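Local coordinates for protein peptidase, zinc-dependent (Methanocorpusculum labreanum, PDB 3LMC) that binds a zinc ion and an iron ion at separate sites and probably acts as a zinc-dependent metallopeptidase of family M54, at residues G158-P163 against Y182-C187; A25-P30 against E146-I151. All blocks are in the same frame, centred on the assembly; numbering follows the deposited sequence.

In the fold
Contact 2 lies in the buried interior, where the end of helix 16-27 packs on helix 136-154, whereas contact 1 sits farther out and is only partly buried: the centre of contact 1 lies about 18 Å, and that of contact 2 about 9 Å, from the centre of the chain. Their chemistry differs accordingly: aliphatic side chains carry contact 2, while cysteine thiolates around an iron ion carry contact 1. Both nevertheless reach the same zinc, through H149 in 146-151 and H159 in 158-163, with H153 as the third histidine. They also touch directly, since F183 packs on V26 and L27, so the loop leading into helix 185-191 rests on the end of helix 16-27.

Contact 1 (G158-P163 against Y182-C187); sequences GHCDNP and YFCGKC. With FE (Fe (III) ion), chain B; ZN (zinc ion), chain C.
An iron ion, rather than direct bonding, joins C160 of 158-163 to C184 and C187 of 182-187, with C165 supplying the fourth thiolate. The SG atoms of C160 and C184 lie 3.8 Å apart, each on the metal, and C160 SG is 2.4 Å from the iron. C187 SG also binds the ion and packs against C160 CB at 3.8 Å. C160 directs its sulfur at the metal with SG anti to the backbone N (chi1 178°). Two backbone amides grip the sulfurs as well: N162 N donates to C160 SG, and C187 N donates to C184 SG at 3.6 Å, which caps the N terminus of helix 185-191. Such N-H...S bonds probably help to offset thiolate charge. The four cysteines form a Cys4 site consistent with the second metal site of archaemetzincins (family M54), its CxxC pair, C184 and C187, opening a helix with C184 at the N-cap; directly before C160, H159 coordinates the zinc through NE2 at 2.2 Å. The K186 chain bends at chi3 and chi4, and its NZ lies 4.0 Å from C160 SG, where its positive charge may partly offset that of the thiolates. On another flank N162 ND2 packs against C184 CB at 3.8 Å and approaches the edge of the Y182 ring near CE2, amide and ring planes 68° apart, while OD1 accepts from G164 N.

Contact 2 (A25-P30 against E146-I151); sequences AVLEMP and EGAHEI. With ZN (zinc ion), chain C.
The last turn of helix 16-27 meets helix 136-154 with L27 CA and A148 CA as the nearest pair, 6.8 Å apart, and just beyond L27 the chain turns away at E28, whose positive phi (61°) makes it the C-prime residue of a Schellman motif. Apolar side chains carry the contact. V26 sets CG1 between its backbone N and carbonyl carbon (chi1 68°), and this methyl meets A148 CB at 3.8 Å. L27 reaches I151 with both branches, CD2 lying 3.9 Å from I151 CG2 and CD1 equally near I151 CD1, the two side chains crossing at about a right angle. CD2 also approaches A148, 4.3 Å from its CB. Selenomethionine M29, already past the helix end, adds a looser touch through its terminal CE, 4.4 Å from I151 CG2. A148 and I151, three residues apart, thus offer one face of the HExxH helix characteristic of zinc peptidases in this clan, while H149 leaves the helix away from 25-30, and its NE2 binds the zinc at 2.2 Å. Its ND1 donates to I166 O, a second-shell bond that fixes the rotation of the imidazole. Next to it, E150 bends at chi2 (-52°), and OE1 accepts a hydrogen bond of 2.9 Å from the zinc-bound water 1, a placement consistent with the general-base role of the glutamate in HExxH peptidases. Strand 3-7 extends the apolar surface, I3 touching both M29 and I151, and A148 also touches I166.

Contact 1 (G158-P163 against Y182-C187)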
ATOM      1  N   GLY A 158      14.682  -3.073  -2.355  1.00 21.13           N
ATOM      2  CA  GLY A 158      14.268  -4.419  -2.717  1.00 22.49           C
ATOM      3  C   GLY A 158      13.933  -5.205  -1.466  1.00 24.15           C
ATOM      4  O   GLY A 158      13.809  -4.634  -0.393  1.00 28.80           O
ATOM      5  N   HIS A 159      13.792  -6.519  -1.594  1.00 28.10           N
ATOM      6  CA  HIS A 159      13.513  -7.354  -0.431  1.00 31.41           C
ATOM      7  C   HIS A 159      14.718  -7.554   0.463  1.00 33.66           C
ATOM      8  O   HIS A 159      15.828  -7.780  -0.001  1.00 35.89           O
ATOM      9  CB  HIS A 159      12.959  -8.705  -0.847  1.00 37.99           C
ATOM     10  CG  HIS A 159      11.551  -8.635  -1.329  1.00 46.83           C
ATOM     11  ND1 HIS A 159      11.085  -9.392  -2.382  1.00 53.11           N
ATOM     12  CD2 HIS A 159      10.515  -7.868  -0.924  1.00 48.04           C
ATOM     13  CE1 HIS A 159       9.812  -9.109  -2.590  1.00 52.34           C
ATOM     14  NE2 HIS A 159       9.442  -8.192  -1.715  1.00 51.72           N
ATOM     15  N   CYS A 160      14.476  -7.489   1.759  1.00 32.87           N
ATOM     16  CA  CYS A 160      15.532  -7.586   2.742  1.00 30.77           C
ATOM     17  C   CYS A 160      15.552  -8.990   3.346  1.00 31.38           C
ATOM     18  O   CYS A 160      14.501  -9.656   3.438  1.00 33.17           O
ATOM     19  CB  CYS A 160      15.273  -6.539   3.816  1.00 33.00           C
ATOM     20  SG  CYS A 160      16.441  -6.532   5.139  1.00 26.44           S
ATOM     21  N   ASP A 161      16.743  -9.432   3.752  1.00 25.57           N
ATOM     22  CA  ASP A 161      16.952 -10.760   4.339  1.00 30.60           C
ATOM     23  C   ASP A 161      16.592 -10.862   5.822  1.00 31.57           C
ATOM     24  O   ASP A 161      16.357 -11.958   6.337  1.00 35.24           O
ATOM     25  CB  ASP A 161      18.407 -11.189   4.168  1.00 35.49           C
ATOM     26  CG  ASP A 161      18.665 -11.808   2.828  1.00 45.11           C
ATOM     27  OD1 ASP A 161      17.678 -12.249   2.189  1.00 51.62           O
ATOM     28  OD2 ASP A 161      19.842 -11.850   2.414  1.00 43.92           O
ATOM     29  N   ASN A 162      16.587  -9.719   6.498  1.00 27.57           N
ATOM     30  CA  ASN A 162      16.271  -9.631   7.919  1.00 22.35           C
ATOM     31  C   ASN A 162      14.757  -9.737   8.143  1.00 23.11           C
ATOM     32  O   ASN A 162      14.011  -8.827   7.791  1.00 26.86           O
ATOM     33  CB  ASN A 162      16.818  -8.303   8.458  1.00 21.59           C
ATOM     34  CG  ASN A 162      16.619  -8.148   9.943  1.00 26.38           C
ATOM     35  OD1 ASN A 162      15.821  -8.867  10.552  1.00 27.40           O
ATOM     36  ND2 ASN A 162      17.348  -7.203  10.544  1.00 22.96           N
ATOM     37  N   PRO A 163      14.303 -10.862   8.728  1.00 30.16           N
ATOM     38  CA  PRO A 163      12.886 -11.236   8.904  1.00 31.69           C
ATOM     39  C   PRO A 163      12.109 -10.298   9.842  1.00 31.70           C
ATOM     40  O   PRO A 163      10.865 -10.322   9.856  1.00 27.05           O
ATOM     41  CB  PRO A 163      12.962 -12.643   9.526  1.00 36.36           C
ATOM     42  CG  PRO A 163      14.376 -13.115   9.283  1.00 36.82           C
ATOM     43  CD  PRO A 163      15.218 -11.877   9.280  1.00 33.67           C
ATOM     44  N   TYR A 182       9.844  -1.516  11.695  1.00 18.06           N
ATOM     45  CA  TYR A 182      11.296  -1.411  11.778  1.00 22.90           C
ATOM     46  C   TYR A 182      11.921  -1.508  10.389  1.00 21.64           C
ATOM     47  O   TYR A 182      11.675  -2.463   9.658  1.00 18.30           O
ATOM     48  CB  TYR A 182      11.803  -2.576  12.649  1.00 24.68           C
ATOM     49  CG  TYR A 182      13.302  -2.743  12.767  1.00 30.11           C
ATOM     50  CD1 TYR A 182      14.069  -1.815  13.452  1.00 35.10           C
ATOM     51  CD2 TYR A 182      13.947  -3.860  12.237  1.00 35.15           C
ATOM     52  CE1 TYR A 182      15.440  -1.970  13.589  1.00 36.92           C
ATOM     53  CE2 TYR A 182      15.332  -4.027  12.364  1.00 35.27           C
ATOM     54  CZ  TYR A 182      16.067  -3.073  13.043  1.00 38.07           C
ATOM     55  OH  TYR A 182      17.431  -3.209  13.190  1.00 42.07           O
ATOM     56  N   PHE A 183      12.715  -0.513  10.020  1.00 21.88           N
ATOM     57  CA  PHE A 183      13.607  -0.651   8.880  1.00 21.83           C
ATOM     58  C   PHE A 183      15.001  -0.899   9.428  1.00 22.22           C
ATOM     59  O   PHE A 183      15.508  -0.081  10.199  1.00 23.22           O
ATOM     60  CB  PHE A 183      13.628   0.631   8.053  1.00 25.62           C
ATOM     61  CG  PHE A 183      12.427   0.811   7.171  1.00 23.45           C
ATOM     62  CD1 PHE A 183      12.359   0.184   5.954  1.00 19.79           C
ATOM     63  CD2 PHE A 183      11.383   1.634   7.553  1.00 22.10           C
ATOM     64  CE1 PHE A 183      11.277   0.347   5.140  1.00 20.28           C
ATOM     65  CE2 PHE A 183      10.290   1.800   6.736  1.00 16.45           C
ATOM     66  CZ  PHE A 183      10.241   1.159   5.523  1.00 15.71           C
ATOM     67  N   CYS A 184      15.627  -2.013   9.044  1.00 19.54           N
ATOM     68  CA  CYS A 184      16.978  -2.312   9.525  1.00 23.14           C
ATOM     69  C   CYS A 184      17.977  -1.249   9.060  1.00 26.07           C
ATOM     70  O   CYS A 184      17.616  -0.317   8.333  1.00 28.17           O
ATOM     71  CB  CYS A 184      17.437  -3.696   9.073  1.00 28.66           C
ATOM     72  SG  CYS A 184      17.895  -3.805   7.329  1.00 28.01           S
ATOM     73  N   GLY A 185      19.228  -1.392   9.479  1.00 29.19           N
ATOM     74  CA  GLY A 185      20.244  -0.394   9.190  1.00 31.90           C
ATOM     75  C   GLY A 185      20.487  -0.234   7.701  1.00 30.57           C
ATOM     76  O   GLY A 185      20.494   0.884   7.168  1.00 32.50           O
ATOM     77  N   LYS A 186      20.696  -1.361   7.031  1.00 25.65           N
ATOM     78  CA  LYS A 186      20.884  -1.369   5.589  1.00 29.24           C
ATOM     79  C   LYS A 186      19.729  -0.643   4.879  1.00 30.22           C
ATOM     80  O   LYS A 186      19.948   0.185   3.992  1.00 31.72           O
ATOM     81  CB  LYS A 186      20.994  -2.808   5.087  1.00 32.54           C
ATOM     82  CG  LYS A 186      21.235  -2.911   3.588  1.00 39.34           C
ATOM     83  CD  LYS A 186      21.180  -4.358   3.107  1.00 42.66           C
ATOM     84  CE  LYS A 186      19.852  -5.017   3.435  1.00 41.59           C
ATOM     85  NZ  LYS A 186      18.720  -4.293   2.800  1.00 42.77           N
ATOM     86  N   CYS A 187      18.494  -0.944   5.269  1.00 23.90           N
ATOM     87  CA  CYS A 187      17.349  -0.355   4.578  1.00 14.49           C
ATOM     88  C   CYS A 187      17.170   1.130   4.876  1.00 23.59           C
ATOM     89  O   CYS A 187      16.875   1.894   3.959  1.00 27.34           O
ATOM     90  CB  CYS A 187      16.079  -1.141   4.847  1.00 17.31           C
ATOM     91  SG  CYS A 187      16.084  -2.807   4.154  1.00 27.84           S
TER
HETATM   92 FE    FE B 211      16.076  -4.334   5.946  1.00 22.47          FE
HETATM   93 ZN    ZN C 212       7.752  -6.842  -1.890  1.00 38.63          ZN
HETATM   94  O   HOH W   1       5.622  -6.623  -2.904  1.00 23.59           O

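Contact 2 (A25-P30 against E146-I151)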
ATOM      1  N   ALA A  25       5.221   7.425  10.834  1.00 22.12           N
ATOM      2  CA  ALA A  25       6.294   7.285  11.820  1.00 21.70           C
ATOM      3  C   ALA A  25       7.373   6.322  11.362  1.00 19.17           C
ATOM      4  O   ALA A  25       8.549   6.612  11.485  1.00 21.78           O
ATOM      5  CB  ALA A  25       5.750   6.855  13.177  1.00 17.19           C
ATOM      6  N   VAL A  26       6.970   5.178  10.823  1.00 21.39           N
ATOM      7  CA  VAL A  26       7.920   4.143  10.430  1.00 26.15           C
ATOM      8  C   VAL A  26       8.724   4.550   9.179  1.00 26.37           C
ATOM      9  O   VAL A  26       9.911   4.236   9.064  1.00 20.76           O
ATOM     10  CB  VAL A  26       7.232   2.740  10.275  1.00 28.45           C
ATOM     11  CG1 VAL A  26       6.279   2.705   9.080  1.00 19.93           C
ATOM     12  CG2 VAL A  26       8.283   1.648  10.161  1.00 34.65           C
ATOM     13  N   LEU A  27       8.073   5.276   8.272  1.00 22.00           N
ATOM     14  CA  LEU A  27       8.721   5.807   7.075  1.00 20.45           C
ATOM     15  C   LEU A  27       9.515   7.090   7.393  1.00 26.18           C
ATOM     16  O   LEU A  27      10.445   7.457   6.663  1.00 23.79           O
ATOM     17  CB  LEU A  27       7.675   6.099   5.997  1.00 12.09           C
ATOM     18  CG  LEU A  27       6.928   4.904   5.394  1.00 19.11           C
ATOM     19  CD1 LEU A  27       5.664   5.366   4.671  1.00 21.71           C
ATOM     20  CD2 LEU A  27       7.815   4.100   4.450  1.00 17.06           C
ATOM     21  N   GLU A  28       9.145   7.760   8.484  1.00 22.87           N
ATOM     22  CA  GLU A  28       9.747   9.040   8.843  1.00 27.45           C
ATOM     23  C   GLU A  28       9.483  10.043   7.730  1.00 29.38           C
ATOM     24  O   GLU A  28      10.395  10.758   7.304  1.00 28.26           O
ATOM     25  CB  GLU A  28      11.259   8.901   9.077  1.00 28.83           C
ATOM     26  CG  GLU A  28      11.635   8.374  10.450  1.00 38.15           C
ATOM     27  CD  GLU A  28      13.114   7.985  10.560  1.00 45.86           C
ATOM     28  OE1 GLU A  28      13.816   7.962   9.529  1.00 52.27           O
ATOM     29  OE2 GLU A  28      13.576   7.699  11.683  1.00 45.69           O
HETATM   30  N   MSE A  29       8.230  10.083   7.274  1.00 24.52           N
HETATM   31  CA  MSE A  29       7.789  10.937   6.174  1.00 27.14           C
HETATM   32  C   MSE A  29       6.306  11.268   6.362  1.00 24.74           C
HETATM   33  O   MSE A  29       5.531  10.429   6.827  1.00 23.28           O
HETATM   34  CB  MSE A  29       7.966  10.221   4.824  1.00 33.24           C
HETATM   35  CG  MSE A  29       9.391   9.727   4.518  1.00 42.95           C
HETATM   36 SE   MSE A  29       9.599   9.030   2.665  1.00 70.86          SE
HETATM   37  CE  MSE A  29       8.683   7.332   2.846  1.00 35.22           C
ATOM     38  N   PRO A  30       5.902  12.495   5.999  1.00 27.16           N
ATOM     39  CA  PRO A  30       4.488  12.880   6.118  1.00 25.51           C
ATOM     40  C   PRO A  30       3.644  12.056   5.161  1.00 22.10           C
ATOM     41  O   PRO A  30       4.065  11.805   4.036  1.00 19.68           O
ATOM     42  CB  PRO A  30       4.480  14.338   5.673  1.00 27.73           C
ATOM     43  CG  PRO A  30       5.674  14.461   4.788  1.00 31.58           C
ATOM     44  CD  PRO A  30       6.720  13.553   5.383  1.00 28.22           C
ATOM     45  N   GLU A 146       2.839  -4.090   5.928  1.00 21.41           N
ATOM     46  CA  GLU A 146       2.836  -4.478   4.517  1.00 21.99           C
ATOM     47  C   GLU A 146       2.712  -3.234   3.649  1.00 21.74           C
ATOM     48  O   GLU A 146       3.235  -3.187   2.537  1.00 20.21           O
ATOM     49  CB  GLU A 146       1.726  -5.485   4.218  1.00 25.57           C
ATOM     50  CG  GLU A 146       1.504  -5.748   2.739  1.00 41.70           C
ATOM     51  CD  GLU A 146       2.624  -6.554   2.096  1.00 51.21           C
ATOM     52  OE1 GLU A 146       3.526  -7.021   2.830  1.00 55.64           O
ATOM     53  OE2 GLU A 146       2.594  -6.730   0.858  1.00 50.11           O
ATOM     54  N   GLY A 147       2.042  -2.212   4.173  1.00 24.21           N
ATOM     55  CA  GLY A 147       1.982  -0.923   3.501  1.00 22.64           C
ATOM     56  C   GLY A 147       3.334  -0.219   3.430  1.00 23.33           C
ATOM     57  O   GLY A 147       3.693   0.329   2.392  1.00 19.13           O
ATOM     58  N   ALA A 148       4.088  -0.216   4.530  1.00 23.60           N
ATOM     59  CA  ALA A 148       5.405   0.419   4.517  1.00 17.89           C
ATOM     60  C   ALA A 148       6.354  -0.374   3.618  1.00 15.78           C
ATOM     61  O   ALA A 148       7.257   0.188   3.006  1.00 18.44           O
ATOM     62  CB  ALA A 148       5.974   0.559   5.931  1.00  9.64           C
ATOM     63  N   HIS A 149       6.135  -1.682   3.540  1.00 15.93           N
ATOM     64  CA  HIS A 149       6.900  -2.553   2.650  1.00 20.92           C
ATOM     65  C   HIS A 149       6.723  -2.125   1.190  1.00 21.59           C
ATOM     66  O   HIS A 149       7.688  -1.801   0.512  1.00 20.69           O
ATOM     67  CB  HIS A 149       6.434  -3.999   2.832  1.00 25.84           C
ATOM     68  CG  HIS A 149       7.082  -4.965   1.894  1.00 34.65           C
ATOM     69  ND1 HIS A 149       8.158  -5.745   2.256  1.00 42.76           N
ATOM     70  CD2 HIS A 149       6.809  -5.275   0.604  1.00 33.20           C
ATOM     71  CE1 HIS A 149       8.525  -6.489   1.229  1.00 38.51           C
ATOM     72  NE2 HIS A 149       7.721  -6.226   0.218  1.00 33.85           N
ATOM     73  N   GLU A 150       5.478  -2.120   0.722  1.00 16.17           N
ATOM     74  CA  GLU A 150       5.154  -1.705  -0.629  1.00 17.28           C
ATOM     75  C   GLU A 150       5.671  -0.311  -0.943  1.00 19.04           C
ATOM     76  O   GLU A 150       6.215  -0.095  -2.016  1.00 17.60           O
ATOM     77  CB  GLU A 150       3.646  -1.746  -0.868  1.00 18.61           C
ATOM     78  CG  GLU A 150       2.983  -3.092  -0.576  1.00 21.58           C
ATOM     79  CD  GLU A 150       3.664  -4.251  -1.277  1.00 32.99           C
ATOM     80  OE1 GLU A 150       4.647  -4.032  -2.017  1.00 37.24           O
ATOM     81  OE2 GLU A 150       3.216  -5.396  -1.096  1.00 39.31           O
ATOM     82  N   ILE A 151       5.498   0.625  -0.009  1.00 13.03           N
ATOM     83  CA  ILE A 151       5.954   2.001  -0.196  1.00 16.79           C
ATOM     84  C   ILE A 151       7.479   2.106  -0.242  1.00 23.68           C
ATOM     85  O   ILE A 151       8.033   2.973  -0.924  1.00 21.65           O
ATOM     86  CB  ILE A 151       5.438   2.935   0.915  1.00 13.71           C
ATOM     87  CG1 ILE A 151       3.940   3.221   0.711  1.00 16.31           C
ATOM     88  CG2 ILE A 151       6.206   4.251   0.876  1.00 14.31           C
ATOM     89  CD1 ILE A 151       3.269   3.914   1.921  1.00 18.25           C
TER
HETATM   90 ZN    ZN C 212       7.752  -6.842  -1.890  1.00 38.63          ZN
HETATM   91  O   HOH W   1       5.622  -6.623  -2.904  1.00 23.59           O